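Local coordinates for protein NalD (Pseudomonas aeruginosa PAO1, PDB 5DAJ) that represses the MexAB-OprM multidrug efflux pump as a TetR-family transcriptional regulator, a repression that novobiocin relieves by binding to it, at residues D83-A95 against E191-W205. Residues are numbered along the deposited sequence; the frame is centred on the assembly and turned at random.
Sequences DPLRSLYDLCLEA and EHLLEPMFRGLVRDW
Y89 of helix 84-95 meets F198 and W205 in an aromatic cluster that packs two helices of the all-helical TetR-family C-terminal domain; these run roughly antiparallel, their segment axes at 146° and approaching to 10.1 Å. From Y89 CB outward, CB itself sits over the F198 face as a CH-pi donor, 4.1 Å from the ring centroid, and meets the edge of the indole at W205 CH2, 3.7 Å away. With CG anti to the backbone N (chi1 170°), the phenol swings across to helix 191-201. The ring edge at CD1 then faces the F198 ring in a T-shaped pair with planes at 90°, while the edge of the W205 six-membered ring, led by CZ2, meets the tyrosine face in an offset edge-to-face pair. Farther out, CE1 reaches L194 CB at 4.1 Å, and OH ends against the E191 backbone. W205 lies beyond the helix end, and its indole is tied back to that helix: NE1 donates to E195 OE1 (3.2 Å), and the R199 salt bridge to E195 OE2 holds the other carboxylate oxygen. L166 of helix 159-179 packs on both L88 and F198, joining a third helix to the contact. Contacts of leucine and valine methyls extend the interface both ways: L85 CD1 meets V202 CG2 at 3.9 Å, and at the other end L194 CD1 lies 3.6 Å from L93 N.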
ATOM      1  N   ASP A  83      19.954  22.603   7.509  1.00101.74           N
ATOM      2  CA  ASP A  83      18.710  21.929   7.869  1.00 92.14           C
ATOM      3  C   ASP A  83      18.462  20.568   7.309  1.00 94.40           C
ATOM      4  O   ASP A  83      18.321  20.413   6.117  1.00 98.64           O
ATOM      5  CB  ASP A  83      17.484  22.751   7.568  1.00 90.58           C
ATOM      6  CG  ASP A  83      16.298  22.273   8.337  1.00 81.41           C
ATOM      7  OD1 ASP A  83      16.363  21.192   8.937  1.00 83.21           O
ATOM      8  OD2 ASP A  83      15.292  22.979   8.366  1.00 84.23           O
ATOM      9  N   PRO A  84      18.376  19.569   8.162  1.00 85.94           N
ATOM     10  CA  PRO A  84      18.169  18.248   7.606  1.00 83.37           C
ATOM     11  C   PRO A  84      16.743  17.793   7.692  1.00 81.50           C
ATOM     12  O   PRO A  84      16.474  16.715   7.230  1.00 83.35           O
ATOM     13  CB  PRO A  84      19.074  17.379   8.462  1.00 84.46           C
ATOM     14  CG  PRO A  84      19.197  18.086   9.760  1.00 89.20           C
ATOM     15  CD  PRO A  84      18.449  19.363   9.662  1.00 69.27           C
ATOM     16  N   LEU A  85      15.854  18.585   8.254  1.00 72.21           N
ATOM     17  CA  LEU A  85      14.473  18.185   8.294  1.00 79.95           C
ATOM     18  C   LEU A  85      13.993  18.586   6.944  1.00 78.94           C
ATOM     19  O   LEU A  85      12.966  18.161   6.476  1.00 74.14           O
ATOM     20  CB  LEU A  85      13.697  18.887   9.389  1.00 86.35           C
ATOM     21  CG  LEU A  85      13.818  18.222  10.756  1.00 95.27           C
ATOM     22  CD1 LEU A  85      12.737  18.640  11.718  1.00107.82           C
ATOM     23  CD2 LEU A  85      13.832  16.719  10.648  1.00 81.71           C
ATOM     24  N   ARG A  86      14.792  19.416   6.314  1.00 77.56           N
ATOM     25  CA  ARG A  86      14.530  19.884   4.947  1.00 79.85           C
ATOM     26  C   ARG A  86      14.999  18.856   3.917  1.00 72.22           C
ATOM     27  O   ARG A  86      14.320  18.598   2.920  1.00 74.33           O
ATOM     28  CB  ARG A  86      15.273  21.203   4.676  1.00 86.37           C
ATOM     29  CG  ARG A  86      14.978  21.856   3.314  1.00 94.88           C
ATOM     30  CD  ARG A  86      13.498  22.119   3.088  1.00102.23           C
ATOM     31  NE  ARG A  86      13.254  22.743   1.787  1.00111.00           N
ATOM     32  CZ  ARG A  86      12.129  23.362   1.425  1.00112.57           C
ATOM     33  NH1 ARG A  86      11.097  23.479   2.268  1.00112.69           N
ATOM     34  NH2 ARG A  86      12.035  23.884   0.205  1.00118.05           N
ATOM     35  N   SER A  87      16.185  18.298   4.140  1.00 73.42           N
ATOM     36  CA  SER A  87      16.723  17.244   3.264  1.00 75.87           C
ATOM     37  C   SER A  87      15.766  16.056   3.185  1.00 70.67           C
ATOM     38  O   SER A  87      15.573  15.463   2.112  1.00 71.20           O
ATOM     39  CB  SER A  87      18.095  16.761   3.749  1.00 80.99           C
ATOM     40  OG  SER A  87      19.023  17.832   3.830  1.00 87.61           O
ATOM     41  N   LEU A  88      15.184  15.711   4.332  1.00 64.79           N
ATOM     42  CA  LEU A  88      14.205  14.620   4.409  1.00 62.41           C
ATOM     43  C   LEU A  88      12.962  14.932   3.570  1.00 62.99           C
ATOM     44  O   LEU A  88      12.494  14.073   2.810  1.00 68.85           O
ATOM     45  CB  LEU A  88      13.802  14.343   5.860  1.00 59.80           C
ATOM     46  CG  LEU A  88      12.705  13.294   6.053  1.00 57.75           C
ATOM     47  CD1 LEU A  88      13.119  11.943   5.483  1.00 59.17           C
ATOM     48  CD2 LEU A  88      12.350  13.168   7.520  1.00 60.83           C
ATOM     49  N   TYR A  89      12.445  16.153   3.717  1.00 54.67           N
ATOM     50  CA  TYR A  89      11.330  16.631   2.887  1.00 55.43           C
ATOM     51  C   TYR A  89      11.678  16.553   1.395  1.00 60.81           C
ATOM     52  O   TYR A  89      10.925  15.981   0.604  1.00 63.45           O
ATOM     53  CB  TYR A  89      10.935  18.061   3.254  1.00 55.62           C
ATOM     54  CG  TYR A  89       9.969  18.692   2.285  1.00 59.31           C
ATOM     55  CD1 TYR A  89       8.612  18.426   2.362  1.00 59.34           C
ATOM     56  CD2 TYR A  89      10.414  19.557   1.283  1.00 66.67           C
ATOM     57  CE1 TYR A  89       7.721  18.999   1.472  1.00 63.19           C
ATOM     58  CE2 TYR A  89       9.529  20.136   0.386  1.00 71.06           C
ATOM     59  CZ  TYR A  89       8.181  19.855   0.489  1.00 66.13           C
ATOM     60  OH  TYR A  89       7.310  20.422  -0.406  1.00 73.60           O
ATOM     61  N   ASP A  90      12.833  17.113   1.038  1.00 64.84           N
ATOM     62  CA  ASP A  90      13.349  17.067  -0.343  1.00 60.48           C
ATOM     63  C   ASP A  90      13.429  15.644  -0.881  1.00 58.56           C
ATOM     64  O   ASP A  90      12.976  15.358  -1.992  1.00 61.73           O
ATOM     65  CB  ASP A  90      14.745  17.703  -0.440  1.00 64.19           C
ATOM     66  CG  ASP A  90      14.722  19.224  -0.335  1.00 73.02           C
ATOM     67  OD1 ASP A  90      13.654  19.847  -0.497  1.00 79.70           O
ATOM     68  OD2 ASP A  90      15.796  19.813  -0.105  1.00 86.95           O
ATOM     69  N   LEU A  91      13.990  14.749  -0.079  1.00 55.95           N
ATOM     70  CA  LEU A  91      14.092  13.333  -0.454  1.00 58.13           C
ATOM     71  C   LEU A  91      12.724  12.702  -0.747  1.00 55.48           C
ATOM     72  O   LEU A  91      12.560  11.983  -1.742  1.00 60.01           O
ATOM     73  CB  LEU A  91      14.799  12.533   0.639  1.00 65.79           C
ATOM     74  CG  LEU A  91      14.917  11.023   0.380  1.00 72.33           C
ATOM     75  CD1 LEU A  91      15.920  10.720  -0.726  1.00 79.21           C
ATOM     76  CD2 LEU A  91      15.300  10.289   1.651  1.00 77.94           C
ATOM     77  N   CYS A  92      11.766  12.950   0.140  1.00 50.80           N
ATOM     78  CA  CYS A  92      10.403  12.436  -0.014  1.00 51.39           C
ATOM     79  C   CYS A  92       9.729  13.018  -1.252  1.00 54.00           C
ATOM     80  O   CYS A  92       9.091  12.288  -2.027  1.00 60.95           O
ATOM     81  CB  CYS A  92       9.558  12.766   1.211  1.00 54.08           C
ATOM     82  SG  CYS A  92      10.089  11.926   2.714  1.00 58.23           S
ATOM     83  N   LEU A  93       9.892  14.325  -1.430  1.00 49.68           N
ATOM     84  CA  LEU A  93       9.362  15.025  -2.597  1.00 54.56           C
ATOM     85  C   LEU A  93       9.871  14.414  -3.906  1.00 55.97           C
ATOM     86  O   LEU A  93       9.097  14.149  -4.821  1.00 61.10           O
ATOM     87  CB  LEU A  93       9.731  16.511  -2.547  1.00 55.56           C
ATOM     88  CG  LEU A  93       9.264  17.381  -3.716  1.00 59.98           C
ATOM     89  CD1 LEU A  93       7.749  17.413  -3.791  1.00 59.18           C
ATOM     90  CD2 LEU A  93       9.811  18.794  -3.579  1.00 65.81           C
ATOM     91  N   GLU A  94      11.178  14.187  -3.972  1.00 57.34           N
ATOM     92  CA  GLU A  94      11.810  13.586  -5.156  1.00 61.89           C
ATOM     93  C   GLU A  94      11.349  12.153  -5.411  1.00 62.38           C
ATOM     94  O   GLU A  94      11.148  11.746  -6.566  1.00 71.60           O
ATOM     95  CB  GLU A  94      13.327  13.610  -5.023  1.00 69.15           C
ATOM     96  CG  GLU A  94      13.919  15.011  -5.063  1.00 78.42           C
ATOM     97  CD  GLU A  94      15.418  15.027  -4.840  1.00 87.99           C
ATOM     98  OE1 GLU A  94      16.045  13.943  -4.885  1.00 89.65           O
ATOM     99  OE2 GLU A  94      15.970  16.134  -4.631  1.00 94.50           O
ATOM    100  N   ALA A  95      11.198  11.392  -4.333  1.00 55.27           N
ATOM    101  CA  ALA A  95      10.687  10.019  -4.428  1.00 53.56           C
ATOM    102  C   ALA A  95       9.315  10.004  -5.112  1.00 53.21           C
ATOM    103  O   ALA A  95       9.095   9.240  -6.062  1.00 52.17           O
ATOM    104  CB  ALA A  95      10.593   9.384  -3.048  1.00 51.25           C
ATOM    105  N   GLU A 191       4.333  18.398  -3.609  1.00 49.27           N
ATOM    106  CA  GLU A 191       4.555  19.437  -2.575  1.00 51.38           C
ATOM    107  C   GLU A 191       3.392  19.540  -1.602  1.00 51.77           C
ATOM    108  O   GLU A 191       3.580  19.547  -0.382  1.00 56.52           O
ATOM    109  CB  GLU A 191       4.712  20.821  -3.200  1.00 57.16           C
ATOM    110  CG  GLU A 191       5.981  21.043  -3.997  1.00 65.61           C
ATOM    111  CD  GLU A 191       5.951  22.347  -4.777  1.00 76.61           C
ATOM    112  OE1 GLU A 191       5.227  23.288  -4.371  1.00 76.18           O
ATOM    113  OE2 GLU A 191       6.656  22.428  -5.803  1.00 88.06           O
ATOM    114  N   HIS A 192       2.195  19.639  -2.167  1.00 49.75           N
ATOM    115  CA  HIS A 192       0.971  19.891  -1.393  1.00 50.30           C
ATOM    116  C   HIS A 192       0.448  18.655  -0.669  1.00 45.86           C
ATOM    117  O   HIS A 192      -0.197  18.767   0.370  1.00 47.50           O
ATOM    118  CB  HIS A 192      -0.116  20.445  -2.306  1.00 52.54           C
ATOM    119  CG  HIS A 192       0.261  21.727  -2.971  1.00 61.55           C
ATOM    120  ND1 HIS A 192       0.313  22.928  -2.295  1.00 65.26           N
ATOM    121  CD2 HIS A 192       0.612  21.996  -4.252  1.00 67.84           C
ATOM    122  CE1 HIS A 192       0.671  23.883  -3.134  1.00 73.90           C
ATOM    123  NE2 HIS A 192       0.861  23.345  -4.326  1.00 75.63           N
ATOM    124  N   LEU A 193       0.738  17.483  -1.225  1.00 48.51           N
ATOM    125  CA  LEU A 193       0.383  16.208  -0.588  1.00 46.06           C
ATOM    126  C   LEU A 193       1.219  15.936   0.662  1.00 46.74           C
ATOM    127  O   LEU A 193       0.723  15.374   1.645  1.00 45.87           O
ATOM    128  CB  LEU A 193       0.536  15.060  -1.582  1.00 45.72           C
ATOM    129  CG  LEU A 193      -0.475  15.107  -2.730  1.00 47.43           C
ATOM    130  CD1 LEU A 193       0.013  14.287  -3.919  1.00 49.48           C
ATOM    131  CD2 LEU A 193      -1.844  14.627  -2.271  1.00 43.41           C
ATOM    132  N   LEU A 194       2.486  16.337   0.603  1.00 44.99           N
ATOM    133  CA  LEU A 194       3.427  16.173   1.715  1.00 49.09           C
ATOM    134  C   LEU A 194       3.362  17.308   2.741  1.00 51.34           C
ATOM    135  O   LEU A 194       3.609  17.085   3.931  1.00 52.89           O
ATOM    136  CB  LEU A 194       4.861  16.052   1.187  1.00 49.42           C
ATOM    137  CG  LEU A 194       5.133  14.858   0.276  1.00 48.63           C
ATOM    138  CD1 LEU A 194       6.517  14.972  -0.325  1.00 51.62           C
ATOM    139  CD2 LEU A 194       4.994  13.540   1.020  1.00 50.11           C
ATOM    140  N   GLU A 195       3.021  18.505   2.273  1.00 52.43           N
ATOM    141  CA  GLU A 195       2.961  19.703   3.121  1.00 54.01           C
ATOM    142  C   GLU A 195       2.319  19.477   4.500  1.00 53.82           C
ATOM    143  O   GLU A 195       2.974  19.721   5.523  1.00 61.23           O
ATOM    144  CB  GLU A 195       2.273  20.866   2.378  1.00 55.34           C
ATOM    145  CG  GLU A 195       2.214  22.209   3.113  1.00 63.08           C
ATOM    146  CD  GLU A 195       3.577  22.819   3.423  1.00 77.95           C
ATOM    147  OE1 GLU A 195       4.625  22.304   2.952  1.00 85.92           O
ATOM    148  OE2 GLU A 195       3.593  23.843   4.146  1.00 98.64           O
ATOM    149  N   PRO A 196       1.060  18.995   4.542  1.00 50.89           N
ATOM    150  CA  PRO A 196       0.389  18.895   5.844  1.00 50.84           C
ATOM    151  C   PRO A 196       1.089  17.967   6.831  1.00 47.88           C
ATOM    152  O   PRO A 196       1.148  18.272   8.017  1.00 49.09           O
ATOM    153  CB  PRO A 196      -0.996  18.351   5.487  1.00 51.70           C
ATOM    154  CG  PRO A 196      -0.822  17.681   4.172  1.00 54.37           C
ATOM    155  CD  PRO A 196       0.204  18.492   3.455  1.00 50.75           C
HETATM  156  N   MSE A 197       1.635  16.859   6.344  1.00 48.07           N
HETATM  157  CA  MSE A 197       2.353  15.920   7.217  1.00 48.66           C
HETATM  158  C   MSE A 197       3.491  16.633   7.895  1.00 50.53           C
HETATM  159  O   MSE A 197       3.631  16.565   9.119  1.00 47.15           O
HETATM  160  CB  MSE A 197       2.864  14.698   6.458  1.00 49.48           C
HETATM  161  CG  MSE A 197       3.713  13.737   7.299  1.00 56.39           C
HETATM  162 SE   MSE A 197       2.726  13.076   8.883  1.00 68.94          SE
HETATM  163  CE  MSE A 197       1.597  11.742   7.972  1.00 72.47           C
ATOM    164  N   PHE A 198       4.310  17.326   7.112  1.00 51.43           N
ATOM    165  CA  PHE A 198       5.460  18.056   7.672  1.00 56.48           C
ATOM    166  C   PHE A 198       5.064  19.244   8.542  1.00 60.54           C
ATOM    167  O   PHE A 198       5.700  19.494   9.570  1.00 67.97           O
ATOM    168  CB  PHE A 198       6.420  18.500   6.581  1.00 54.09           C
ATOM    169  CG  PHE A 198       7.302  17.398   6.098  1.00 51.97           C
ATOM    170  CD1 PHE A 198       6.866  16.533   5.104  1.00 49.46           C
ATOM    171  CD2 PHE A 198       8.550  17.189   6.668  1.00 49.60           C
ATOM    172  CE1 PHE A 198       7.673  15.500   4.662  1.00 47.68           C
ATOM    173  CE2 PHE A 198       9.360  16.164   6.223  1.00 47.53           C
ATOM    174  CZ  PHE A 198       8.922  15.318   5.221  1.00 47.22           C
ATOM    175  N   ARG A 199       3.978  19.919   8.177  1.00 60.17           N
ATOM    176  CA  ARG A 199       3.479  21.031   8.973  1.00 64.09           C
ATOM    177  C   ARG A 199       2.945  20.488  10.303  1.00 60.12           C
ATOM    178  O   ARG A 199       3.092  21.124  11.346  1.00 64.51           O
ATOM    179  CB  ARG A 199       2.375  21.778   8.223  1.00 66.18           C
ATOM    180  CG  ARG A 199       2.015  23.124   8.828  1.00 70.58           C
ATOM    181  CD  ARG A 199       0.713  23.658   8.254  1.00 78.13           C
ATOM    182  NE  ARG A 199       0.850  24.037   6.850  1.00 90.20           N
ATOM    183  CZ  ARG A 199       0.846  25.292   6.412  1.00 99.78           C
ATOM    184  NH1 ARG A 199       0.713  26.295   7.269  1.00 98.21           N
ATOM    185  NH2 ARG A 199       0.977  25.544   5.116  1.00109.93           N
ATOM    186  N   GLY A 200       2.329  19.307  10.254  1.00 57.88           N
ATOM    187  CA  GLY A 200       1.780  18.655  11.448  1.00 55.95           C
ATOM    188  C   GLY A 200       2.804  18.082  12.410  1.00 57.17           C
ATOM    189  O   GLY A 200       2.545  17.955  13.607  1.00 61.58           O
ATOM    190  N   LEU A 201       3.960  17.697  11.884  1.00 59.22           N
ATOM    191  CA  LEU A 201       5.052  17.150  12.702  1.00 61.25           C
ATOM    192  C   LEU A 201       5.920  18.236  13.327  1.00 65.46           C
ATOM    193  O   LEU A 201       6.320  18.114  14.485  1.00 71.17           O
ATOM    194  CB  LEU A 201       5.945  16.224  11.873  1.00 62.75           C
ATOM    195  CG  LEU A 201       5.335  14.901  11.401  1.00 63.30           C
ATOM    196  CD1 LEU A 201       6.256  14.234  10.388  1.00 60.96           C
ATOM    197  CD2 LEU A 201       5.069  13.960  12.559  1.00 64.54           C
ATOM    198  N   VAL A 202       6.209  19.279  12.554  1.00 63.20           N
ATOM    199  CA  VAL A 202       7.241  20.274  12.905  1.00 66.59           C
ATOM    200  C   VAL A 202       6.654  21.664  13.207  1.00 67.08           C
ATOM    201  O   VAL A 202       5.805  22.167  12.474  1.00 64.09           O
ATOM    202  CB  VAL A 202       8.301  20.378  11.788  1.00 65.07           C
ATOM    203  CG1 VAL A 202       9.420  21.335  12.174  1.00 67.15           C
ATOM    204  CG2 VAL A 202       8.892  19.007  11.495  1.00 61.80           C
ATOM    205  N   ARG A 203       7.165  22.276  14.273  1.00 75.23           N
ATOM    206  CA  ARG A 203       6.614  23.528  14.837  1.00 86.29           C
ATOM    207  C   ARG A 203       6.556  24.698  13.870  1.00 90.85           C
ATOM    208  O   ARG A 203       5.504  25.317  13.709  1.00100.46           O
ATOM    209  CB  ARG A 203       7.377  23.975  16.097  1.00 89.22           C
ATOM    210  CG  ARG A 203       6.660  23.646  17.394  1.00 98.35           C
ATOM    211  CD  ARG A 203       7.508  24.028  18.589  1.00103.40           C
ATOM    212  NE  ARG A 203       7.316  23.271  19.802  1.00106.36           N
ATOM    213  CZ  ARG A 203       6.254  23.251  20.606  1.00113.11           C
ATOM    214  NH1 ARG A 203       5.129  23.907  20.327  1.00106.02           N
ATOM    215  NH2 ARG A 203       6.324  22.511  21.712  1.00124.62           N
ATOM    216  N   ASP A 204       7.685  25.001  13.239  1.00 95.29           N
ATOM    217  CA  ASP A 204       7.791  26.224  12.436  1.00 96.86           C
ATOM    218  C   ASP A 204       7.305  26.028  11.008  1.00 85.20           C
ATOM    219  O   ASP A 204       6.406  26.728  10.561  1.00 91.32           O
ATOM    220  CB  ASP A 204       9.220  26.789  12.475  1.00107.57           C
ATOM    221  CG  ASP A 204       9.454  27.736  13.664  1.00120.30           C
ATOM    222  OD1 ASP A 204       8.492  28.066  14.401  1.00124.13           O
ATOM    223  OD2 ASP A 204      10.615  28.160  13.857  1.00138.64           O
ATOM    224  N   TRP A 205       7.900  25.073  10.307  1.00 84.00           N
ATOM    225  CA  TRP A 205       7.613  24.802   8.884  1.00 72.54           C
ATOM    226  C   TRP A 205       7.002  25.978   8.124  1.00 65.87           C
ATOM    227  O   TRP A 205       7.557  26.431   7.130  1.00 77.80           O
ATOM    228  CB  TRP A 205       6.712  23.571   8.713  1.00 69.34           C
ATOM    229  CG  TRP A 205       6.992  22.866   7.434  1.00 64.13           C
ATOM    230  CD1 TRP A 205       6.219  22.865   6.310  1.00 63.79           C
ATOM    231  CD2 TRP A 205       8.160  22.109   7.118  1.00 59.06           C
ATOM    232  NE1 TRP A 205       6.827  22.130   5.316  1.00 64.98           N
ATOM    233  CE2 TRP A 205       8.020  21.655   5.787  1.00 62.73           C
ATOM    234  CE3 TRP A 205       9.309  21.761   7.832  1.00 57.20           C
ATOM    235  CZ2 TRP A 205       8.983  20.862   5.157  1.00 67.53           C
ATOM    236  CZ3 TRP A 205      10.267  20.978   7.203  1.00 58.98           C
ATOM    237  CH2 TRP A 205      10.098  20.536   5.882  1.00 64.88           C
TER